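Local atomic coordinates of GH26C (Muricauda sp. MAR_2010_75, PDB entry 6Q78), a protein that probably hydrolyses internal beta-1,4-mannosidic bonds of mannans, as an endo-acting glycoside hydrolase of family 26. Residues R161-E165 with F177-A182; H168-M174 with D231-W235. All coordinates share one frame; numbering follows the deposited sequence.

Contact 1 (R161-E165 with F177-A182)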
ATOM      1  N   ARG A 161     -12.626  -7.249   8.082  1.00  7.62           N
ATOM      2  CA  ARG A 161     -13.402  -7.375   9.311  1.00  8.41           C
ATOM      3  C   ARG A 161     -13.259  -8.787   9.859  1.00  9.34           C
ATOM      4  O   ARG A 161     -13.249  -9.769   9.114  1.00 10.60           O
ATOM      5  CB  ARG A 161     -14.872  -6.997   9.065  1.00  8.32           C
ATOM      6  CG  ARG A 161     -15.003  -5.522   8.704  1.00  9.03           C
ATOM      7  CD  ARG A 161     -16.414  -5.134   8.295  1.00 10.31           C
ATOM      8  NE  ARG A 161     -16.366  -3.885   7.549  1.00 18.09           N
ATOM      9  CZ  ARG A 161     -16.371  -2.674   8.081  1.00 20.00           C
ATOM     10  NH1 ARG A 161     -16.433  -2.511   9.394  1.00 23.78           N
ATOM     11  NH2 ARG A 161     -16.281  -1.607   7.267  1.00 21.42           N
ATOM     12  N   GLU A 162     -13.169  -8.888  11.177  1.00  9.53           N
ATOM     13  CA  GLU A 162     -12.829 -10.144  11.805  1.00  9.28           C
ATOM     14  C   GLU A 162     -13.912 -11.184  11.516  1.00  9.35           C
ATOM     15  O   GLU A 162     -15.086 -10.840  11.332  1.00 10.05           O
ATOM     16  CB  GLU A 162     -12.627  -9.944  13.314  1.00  9.57           C
ATOM     17  CG  GLU A 162     -13.914  -9.617  14.131  1.00 10.33           C
ATOM     18  CD  GLU A 162     -14.776 -10.832  14.364  1.00 11.92           C
ATOM     19  OE1 GLU A 162     -16.039 -10.682  14.473  1.00 13.91           O
ATOM     20  OE2 GLU A 162     -14.196 -11.937  14.462  1.00 14.38           O
ATOM     21  N   PRO A 163     -13.539 -12.468  11.491  1.00 10.06           N
ATOM     22  CA  PRO A 163     -14.392 -13.481  10.837  1.00 10.37           C
ATOM     23  C   PRO A 163     -15.590 -13.962  11.640  1.00 10.33           C
ATOM     24  O   PRO A 163     -16.536 -14.500  11.034  1.00 14.35           O
ATOM     25  CB  PRO A 163     -13.416 -14.656  10.586  1.00 13.37           C
ATOM     26  CG  PRO A 163     -12.424 -14.510  11.718  1.00 10.43           C
ATOM     27  CD  PRO A 163     -12.213 -13.002  11.808  1.00  9.57           C
ATOM     28  N   PHE A 164     -15.597 -13.807  12.965  1.00 10.73           N
ATOM     29  CA  PHE A 164     -16.689 -14.380  13.747  1.00 12.98           C
ATOM     30  C   PHE A 164     -18.000 -13.655  13.481  1.00 18.68           C
ATOM     31  O   PHE A 164     -19.054 -14.291  13.341  1.00 18.01           O
ATOM     32  CB  PHE A 164     -16.351 -14.376  15.240  1.00 12.36           C
ATOM     33  CG  PHE A 164     -15.302 -15.374  15.624  1.00 13.32           C
ATOM     34  CD1 PHE A 164     -15.636 -16.706  15.780  1.00 15.70           C
ATOM     35  CD2 PHE A 164     -13.984 -14.978  15.827  1.00 17.15           C
ATOM     36  CE1 PHE A 164     -14.666 -17.650  16.131  1.00 15.24           C
ATOM     37  CE2 PHE A 164     -13.016 -15.898  16.178  1.00 15.15           C
ATOM     38  CZ  PHE A 164     -13.354 -17.236  16.348  1.00 16.07           C
ATOM     39  N   GLU A 165     -17.971 -12.322  13.463  1.00 12.71           N
ATOM     40  CA  GLU A 165     -19.182 -11.568  13.177  1.00 14.98           C
ATOM     41  C   GLU A 165     -19.063 -10.675  11.951  1.00 14.78           C
ATOM     42  O   GLU A 165     -20.089 -10.200  11.444  1.00 14.05           O
ATOM     43  CB  GLU A 165     -19.631 -10.740  14.397  1.00 13.08           C
ATOM     44  CG  GLU A 165     -20.100 -11.626  15.587  1.00 18.96           C
ATOM     45  CD  GLU A 165     -20.617 -10.837  16.792  1.00 35.16           C
ATOM     46  OE1 GLU A 165     -20.379  -9.610  16.891  1.00 39.32           O
ATOM     47  OE2 GLU A 165     -21.267 -11.465  17.659  1.00 45.80           O
ATOM     48  N   PHE A 177     -12.926 -12.115  23.151  1.00 16.12           N
ATOM     49  CA  PHE A 177     -12.816 -13.399  22.471  1.00 18.46           C
ATOM     50  C   PHE A 177     -12.440 -13.213  21.005  1.00 17.51           C
ATOM     51  O   PHE A 177     -11.596 -13.943  20.471  1.00 15.35           O
ATOM     52  CB  PHE A 177     -14.112 -14.199  22.583  1.00 16.88           C
ATOM     53  CG  PHE A 177     -14.123 -15.427  21.710  1.00 18.89           C
ATOM     54  CD1 PHE A 177     -13.631 -16.637  22.188  1.00 21.37           C
ATOM     55  CD2 PHE A 177     -14.605 -15.366  20.417  1.00 21.02           C
ATOM     56  CE1 PHE A 177     -13.619 -17.756  21.378  1.00 26.95           C
ATOM     57  CE2 PHE A 177     -14.591 -16.496  19.607  1.00 22.13           C
ATOM     58  CZ  PHE A 177     -14.100 -17.681  20.092  1.00 22.43           C
ATOM     59  N   GLN A 178     -13.063 -12.257  20.327  1.00 14.53           N
ATOM     60  CA  GLN A 178     -12.741 -12.055  18.913  1.00 13.09           C
ATOM     61  C   GLN A 178     -11.283 -11.628  18.728  1.00 13.38           C
ATOM     62  O   GLN A 178     -10.567 -12.168  17.876  1.00 14.87           O
ATOM     63  CB  GLN A 178     -13.702 -11.026  18.322  1.00 17.02           C
ATOM     64  CG  GLN A 178     -15.090 -11.603  18.172  1.00 16.86           C
ATOM     65  CD  GLN A 178     -16.177 -10.570  18.055  1.00 21.36           C
ATOM     66  OE1 GLN A 178     -15.925  -9.377  18.111  1.00 23.12           O
ATOM     67  NE2 GLN A 178     -17.416 -11.038  17.895  1.00 25.44           N
ATOM     68  N   ARG A 179     -10.840 -10.632  19.502  1.00 15.90           N
ATOM     69  CA  ARG A 179      -9.452 -10.176  19.438  1.00 16.61           C
ATOM     70  C   ARG A 179      -8.482 -11.342  19.563  1.00 14.35           C
ATOM     71  O   ARG A 179      -7.514 -11.451  18.800  1.00 17.39           O
ATOM     72  CB  ARG A 179      -9.178  -9.248  20.626  1.00 30.15           C
ATOM     73  CG  ARG A 179      -9.878  -7.930  20.581  1.00 32.53           C
ATOM     74  CD  ARG A 179      -9.214  -6.939  21.536  1.00 22.13           C
ATOM     75  NE  ARG A 179      -9.508  -7.181  22.928  1.00 34.70           N
ATOM     76  CZ  ARG A 179     -10.521  -6.621  23.578  1.00 32.05           C
ATOM     77  NH1 ARG A 179     -11.354  -5.787  22.952  1.00 28.96           N
ATOM     78  NH2 ARG A 179     -10.695  -6.903  24.853  1.00 31.02           N
ATOM     79  N   GLU A 180      -8.715 -12.203  20.550  1.00 16.24           N
ATOM     80  CA  GLU A 180      -7.751 -13.230  20.910  1.00 16.83           C
ATOM     81  C   GLU A 180      -7.805 -14.442  19.996  1.00 18.65           C
ATOM     82  O   GLU A 180      -6.860 -15.234  19.985  1.00 18.77           O
ATOM     83  CB  GLU A 180      -7.927 -13.614  22.384  1.00 24.07           C
ATOM     84  CG  GLU A 180      -7.521 -12.455  23.291  1.00 21.07           C
ATOM     85  CD  GLU A 180      -7.648 -12.760  24.777  1.00 36.96           C
ATOM     86  OE1 GLU A 180      -7.984 -13.911  25.143  1.00 35.67           O
ATOM     87  OE2 GLU A 180      -7.416 -11.826  25.578  1.00 41.94           O
ATOM     88  N   ASN A 181      -8.855 -14.589  19.196  1.00 15.21           N
ATOM     89  CA  ASN A 181      -9.015 -15.807  18.415  1.00 17.04           C
ATOM     90  C   ASN A 181      -9.247 -15.600  16.926  1.00 13.36           C
ATOM     91  O   ASN A 181      -9.237 -16.588  16.188  1.00 13.31           O
ATOM     92  CB  ASN A 181     -10.169 -16.651  18.972  1.00 14.07           C
ATOM     93  CG  ASN A 181      -9.875 -17.158  20.363  1.00 18.12           C
ATOM     94  OD1 ASN A 181      -9.233 -18.190  20.521  1.00 21.39           O
ATOM     95  ND2 ASN A 181     -10.295 -16.403  21.386  1.00 18.06           N
ATOM     96  N   ALA A 182      -9.420 -14.364  16.449  1.00 11.91           N
ATOM     97  CA  ALA A 182      -9.741 -14.163  15.040  1.00 10.68           C
ATOM     98  C   ALA A 182      -8.673 -14.739  14.120  1.00 12.02           C
ATOM     99  O   ALA A 182      -8.996 -15.472  13.179  1.00 10.57           O
ATOM    100  CB  ALA A 182      -9.974 -12.675  14.779  1.00 12.95           C
TER
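Glu162 and Ala182 bring the two backbones to within 6.0 Å, CA to CA, and Phe164 and Gln178 follow at 6.9 Å; between these points the irregular segment 161-165 runs past the first turns of helix 176-186. In the TIM barrel of family 26 this is a beta-alpha loop, the one after strand 153-157, folding back on the helix that follows it. Side-chain packing accounts for much of the 350 Å² buried between the segments. The carboxylate of Glu162 lies stacked on the amide of Gln178, planes 15° apart, with OE1 of Glu162 3.6 Å from CD of Gln178. A chain bent at chi2 (76°) folds that carboxylate back over its own loop: OE1 of Glu162 takes the N-H of Glu165 at 2.7 Å on the syn side, though tilted out of the carboxylate plane, whereas OE2 is met by the N-H of Phe164 from above that plane. With an alanine here instead of Glu162, the N-H groups of Phe164 and Glu165 would probably lose their carboxylate acceptor, and the Gln178 amide the flat group stacked on it. Gln178 extends beyond CG to bring NE2 within 3.4 Å of CD of Glu165, whose carboxylate is turned well out of the amide plane. On the apolar side, Phe177 and Phe164 form a T-shaped (edge-to-face) pair, centroids 4.9 Å apart and planes at 63°, in which the edge of Phe177 meets a face of Phe164. CD of Pro163 packs against CB of Ala182. Within the helix, ND2 of Asn181 donates to O of Phe177 at 2.9 Å, on a lone pair of that carbonyl and with the acceptor in the amide plane of Asn181.

Contact 2 (H168-M174 with D231-W235)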
ATOM      1  N   HIS A 168     -16.110  -5.719  12.489  1.00 11.64           N
ATOM      2  CA  HIS A 168     -15.063  -4.804  12.944  1.00 13.05           C
ATOM      3  C   HIS A 168     -13.687  -5.348  12.609  1.00 11.84           C
ATOM      4  O   HIS A 168     -13.439  -6.555  12.723  1.00 11.54           O
ATOM      5  CB  HIS A 168     -15.157  -4.600  14.471  1.00 14.43           C
ATOM      6  CG  HIS A 168     -16.472  -4.041  14.915  1.00 17.08           C
ATOM      7  ND1 HIS A 168     -16.893  -2.766  14.590  1.00 29.03           N
ATOM      8  CD2 HIS A 168     -17.473  -4.598  15.638  1.00 18.40           C
ATOM      9  CE1 HIS A 168     -18.096  -2.560  15.105  1.00 22.15           C
ATOM     10  NE2 HIS A 168     -18.468  -3.654  15.743  1.00 23.83           N
ATOM     11  N   PHE A 169     -12.794  -4.454  12.194  1.00 11.25           N
ATOM     12  CA  PHE A 169     -11.383  -4.794  12.126  1.00 10.83           C
ATOM     13  C   PHE A 169     -10.548  -4.144  13.219  1.00 10.57           C
ATOM     14  O   PHE A 169      -9.466  -4.657  13.524  1.00 11.83           O
ATOM     15  CB  PHE A 169     -10.761  -4.433  10.754  1.00  9.04           C
ATOM     16  CG  PHE A 169     -11.190  -3.115  10.203  1.00 11.04           C
ATOM     17  CD1 PHE A 169     -10.578  -1.962  10.627  1.00 13.14           C
ATOM     18  CD2 PHE A 169     -12.206  -3.037   9.280  1.00 11.07           C
ATOM     19  CE1 PHE A 169     -10.989  -0.745  10.156  1.00 13.93           C
ATOM     20  CE2 PHE A 169     -12.629  -1.822   8.800  1.00 13.76           C
ATOM     21  CZ  PHE A 169     -12.031  -0.679   9.250  1.00 13.96           C
ATOM     22  N   TYR A 170     -11.033  -3.070  13.853  1.00  9.72           N
ATOM     23  CA  TYR A 170     -10.297  -2.430  14.942  1.00 10.69           C
ATOM     24  C   TYR A 170     -10.558  -3.192  16.237  1.00 11.32           C
ATOM     25  O   TYR A 170     -11.718  -3.446  16.603  1.00 13.49           O
ATOM     26  CB  TYR A 170     -10.752  -0.977  15.109  1.00 12.26           C
ATOM     27  CG  TYR A 170     -10.199  -0.019  14.075  1.00 14.44           C
ATOM     28  CD1 TYR A 170      -8.868  -0.090  13.681  1.00 14.24           C
ATOM     29  CD2 TYR A 170     -11.017   0.931  13.465  1.00 16.04           C
ATOM     30  CE1 TYR A 170      -8.341   0.769  12.729  1.00 15.67           C
ATOM     31  CE2 TYR A 170     -10.483   1.814  12.507  1.00 16.00           C
ATOM     32  CZ  TYR A 170      -9.150   1.722  12.162  1.00 18.29           C
ATOM     33  OH  TYR A 170      -8.617   2.581  11.197  1.00 18.72           O
ATOM     34  N   THR A 171      -9.475  -3.602  16.908  1.00 11.33           N
ATOM     35  CA  THR A 171      -9.628  -4.417  18.109  1.00 12.02           C
ATOM     36  C   THR A 171     -10.405  -3.696  19.208  1.00 17.13           C
ATOM     37  O   THR A 171     -11.028  -4.358  20.030  1.00 17.32           O
ATOM     38  CB  THR A 171      -8.263  -4.834  18.623  1.00 16.01           C
ATOM     39  OG1 THR A 171      -7.462  -3.661  18.792  1.00 16.20           O
ATOM     40  CG2 THR A 171      -7.609  -5.753  17.612  1.00 14.39           C
ATOM     41  N   SER A 172     -10.372  -2.356  19.254  1.00 13.98           N
ATOM     42  CA  SER A 172     -11.094  -1.637  20.314  1.00 17.93           C
ATOM     43  C   SER A 172     -12.602  -1.808  20.198  1.00 19.98           C
ATOM     44  O   SER A 172     -13.328  -1.573  21.179  1.00 17.06           O
ATOM     45  CB  SER A 172     -10.777  -0.142  20.227  1.00 18.98           C
ATOM     46  OG  SER A 172     -11.253   0.398  19.004  1.00 23.43           O
ATOM     47  N   GLU A 173     -13.085  -2.192  19.019  1.00 18.72           N
ATOM     48  CA  GLU A 173     -14.507  -2.335  18.747  1.00 17.26           C
ATOM     49  C   GLU A 173     -15.002  -3.767  18.848  1.00 19.10           C
ATOM     50  O   GLU A 173     -16.213  -3.985  18.771  1.00 25.26           O
ATOM     51  CB  GLU A 173     -14.838  -1.794  17.336  1.00 17.84           C
ATOM     52  CG  GLU A 173     -14.428  -0.337  17.135  1.00 20.51           C
ATOM     53  CD  GLU A 173     -14.536   0.120  15.678  0.32 16.54           C
ATOM     54  OE1 GLU A 173     -14.857  -0.703  14.795  0.45 19.92           O
ATOM     55  OE2 GLU A 173     -14.293   1.315  15.421  0.59 28.64           O
ATOM     56  N   MET A 174     -14.126  -4.756  18.988  1.00 19.71           N
ATOM     57  CA  MET A 174     -14.607  -6.129  19.051  1.00 16.44           C
ATOM     58  C   MET A 174     -14.512  -6.680  20.475  1.00 18.75           C
ATOM     59  O   MET A 174     -14.014  -6.021  21.389  1.00 21.38           O
ATOM     60  CB  MET A 174     -13.886  -7.012  18.031  1.00 24.74           C
ATOM     61  CG  MET A 174     -12.434  -7.162  18.317  1.00 16.14           C
ATOM     62  SD  MET A 174     -11.551  -8.024  16.979  1.00 20.53           S
ATOM     63  CE  MET A 174     -11.396  -6.790  15.857  1.00 10.20           C
ATOM     64  N   ASP A 231      -1.247  -2.920  17.986  1.00 17.05           N
ATOM     65  CA  ASP A 231      -2.317  -3.704  18.602  1.00 17.08           C
ATOM     66  C   ASP A 231      -3.714  -3.269  18.170  1.00 14.39           C
ATOM     67  O   ASP A 231      -4.700  -3.699  18.779  1.00 14.94           O
ATOM     68  CB  ASP A 231      -2.211  -3.656  20.131  1.00 19.26           C
ATOM     69  CG  ASP A 231      -2.488  -2.242  20.714  0.30 15.41           C
ATOM     70  OD1 ASP A 231      -2.713  -1.264  19.953  0.89 30.35           O
ATOM     71  OD2 ASP A 231      -2.464  -2.106  21.962  0.62 29.87           O
ATOM     72  N   TRP A 232      -3.828  -2.453  17.128  1.00 12.49           N
ATOM     73  CA  TRP A 232      -5.125  -1.905  16.762  1.00 10.47           C
ATOM     74  C   TRP A 232      -5.894  -2.781  15.789  1.00  9.90           C
ATOM     75  O   TRP A 232      -7.108  -2.583  15.652  1.00 11.83           O
ATOM     76  CB  TRP A 232      -5.017  -0.485  16.195  1.00 11.39           C
ATOM     77  CG  TRP A 232      -3.888  -0.260  15.184  1.00 12.01           C
ATOM     78  CD1 TRP A 232      -3.983  -0.363  13.807  1.00 12.34           C
ATOM     79  CD2 TRP A 232      -2.558   0.201  15.470  1.00 13.43           C
ATOM     80  NE1 TRP A 232      -2.759  -0.047  13.231  1.00 12.95           N
ATOM     81  CE2 TRP A 232      -1.877   0.310  14.224  1.00 10.00           C
ATOM     82  CE3 TRP A 232      -1.862   0.490  16.655  1.00 16.59           C
ATOM     83  CZ2 TRP A 232      -0.549   0.725  14.138  1.00 12.26           C
ATOM     84  CZ3 TRP A 232      -0.537   0.900  16.562  1.00 16.73           C
ATOM     85  CH2 TRP A 232       0.107   0.996  15.311  1.00 15.18           C
ATOM     86  N   PHE A 233      -5.240  -3.730  15.130  1.00  9.55           N
ATOM     87  CA  PHE A 233      -5.893  -4.728  14.280  1.00  9.63           C
ATOM     88  C   PHE A 233      -5.761  -6.105  14.916  1.00  9.43           C
ATOM     89  O   PHE A 233      -4.818  -6.368  15.682  1.00 10.80           O
ATOM     90  CB  PHE A 233      -5.200  -4.809  12.889  1.00  9.22           C
ATOM     91  CG  PHE A 233      -5.304  -3.555  12.058  1.00  8.24           C
ATOM     92  CD1 PHE A 233      -6.524  -2.913  11.908  1.00 12.29           C
ATOM     93  CD2 PHE A 233      -4.181  -3.026  11.435  1.00  8.06           C
ATOM     94  CE1 PHE A 233      -6.646  -1.784  11.123  1.00 10.42           C
ATOM     95  CE2 PHE A 233      -4.296  -1.889  10.651  1.00  8.20           C
ATOM     96  CZ  PHE A 233      -5.526  -1.259  10.499  1.00 10.59           C
ATOM     97  N   TRP A 234      -6.690  -7.011  14.563  1.00  9.31           N
ATOM     98  CA  TRP A 234      -6.724  -8.337  15.188  1.00 10.74           C
ATOM     99  C   TRP A 234      -5.607  -9.254  14.694  1.00 11.13           C
ATOM    100  O   TRP A 234      -5.350 -10.292  15.322  1.00  9.98           O
ATOM    101  CB  TRP A 234      -8.121  -8.960  15.027  1.00 10.25           C
ATOM    102  CG  TRP A 234      -8.650  -8.993  13.642  1.00  9.14           C
ATOM    103  CD1 TRP A 234      -9.472  -8.054  13.046  1.00  8.88           C
ATOM    104  CD2 TRP A 234      -8.402  -9.995  12.628  1.00  8.87           C
ATOM    105  NE1 TRP A 234      -9.756  -8.424  11.749  1.00  9.71           N
ATOM    106  CE2 TRP A 234      -9.100  -9.596  11.461  1.00  8.44           C
ATOM    107  CE3 TRP A 234      -7.625 -11.156  12.588  1.00  9.09           C
ATOM    108  CZ2 TRP A 234      -9.095 -10.337  10.273  1.00  9.39           C
ATOM    109  CZ3 TRP A 234      -7.600 -11.900  11.404  1.00 12.08           C
ATOM    110  CH2 TRP A 234      -8.330 -11.473  10.242  1.00 10.80           C
ATOM    111  N   TRP A 235      -4.917  -8.888  13.613  1.00  9.10           N
ATOM    112  CA  TRP A 235      -3.710  -9.586  13.206  1.00  9.09           C
ATOM    113  C   TRP A 235      -2.462  -9.022  13.890  1.00 11.70           C
ATOM    114  O   TRP A 235      -1.349  -9.383  13.506  1.00 10.75           O
ATOM    115  CB  TRP A 235      -3.572  -9.569  11.677  1.00  8.53           C
ATOM    116  CG  TRP A 235      -3.686  -8.213  11.073  1.00  8.15           C
ATOM    117  CD1 TRP A 235      -2.662  -7.294  10.880  1.00  8.83           C
ATOM    118  CD2 TRP A 235      -4.859  -7.613  10.496  1.00  7.83           C
ATOM    119  NE1 TRP A 235      -3.156  -6.151  10.267  1.00  8.60           N
ATOM    120  CE2 TRP A 235      -4.485  -6.334   9.986  1.00  7.58           C
ATOM    121  CE3 TRP A 235      -6.182  -8.037  10.354  1.00  8.25           C
ATOM    122  CZ2 TRP A 235      -5.404  -5.460   9.376  1.00  7.32           C
ATOM    123  CZ3 TRP A 235      -7.105  -7.178   9.748  1.00  7.74           C
ATOM    124  CH2 TRP A 235      -6.712  -5.890   9.259  1.00  7.30           C
TER
HETATM  125  O   HOH W   1      -8.252  -0.714  17.688  1.00 20.36           O
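Thr171 binds two successive carbonyls of the facing loop: its N donates to O of Trp232 at 2.9 Å, nearly straight (164°) but from above the carbonyl plane, and its OG1 donates to O of Asp231 at 2.8 Å, in plane on a lone pair. With OG1 set between backbone N and carbonyl carbon (chi1 54°), CG2 of Thr171 stands anti to its own carbonyl carbon and meets the opposing backbone, 3.3 Å from C of Phe233. The Tyr170 and Phe233 rings lie almost parallel but rim to rim, CE1 of Tyr170 3.5 Å from CE1 of Phe233. CE of Met174 reaches CD1 of Trp234 at 3.6 Å, a Met-aromatic contact with the sulfur oblique to the indole. Two beta-alpha loops of the TIM barrel, following strands 153-157 and 220-223, are thus joined; Tyr170 OH hydrogen-bonds a Tris molecule, probably from the crystallisation liquor, which may mark a pocket here. Water 1 accepts from N of Ser172 and donates to O of Trp232. Further out, the Phe233 ring is sandwiched between Trp232 CD1, over its centre, and Trp235 CZ2 on the opposite face. NE1 of Trp232 hydrogen-bonds OE1 of Glu227, and NE1 of Trp234 the O of Phe160.

The centres of contacts 1 and 2 lie about 8 Å apart, on the same side of the chain's centre. In sequence their segments alternate: 161-165, 168-174, 177-182, then 231-235. The first two belong to the loop between strand 153-157 and helix 176-186, the third to that helix, and the last to the loop after strand 220-223, the neighbouring parallel strand of the barrel. Two probable hydrogen bonds couple the contacts, Glu162 N to His168 O and Arg179 NH1 to Thr171 O, while the Trp234 side chain touches both Glu162 and Ala182. Both contacts thus build up the C-terminal end of the barrel strands, where TIM-barrel glycoside hydrolases carry their active site, as this enzyme probably does.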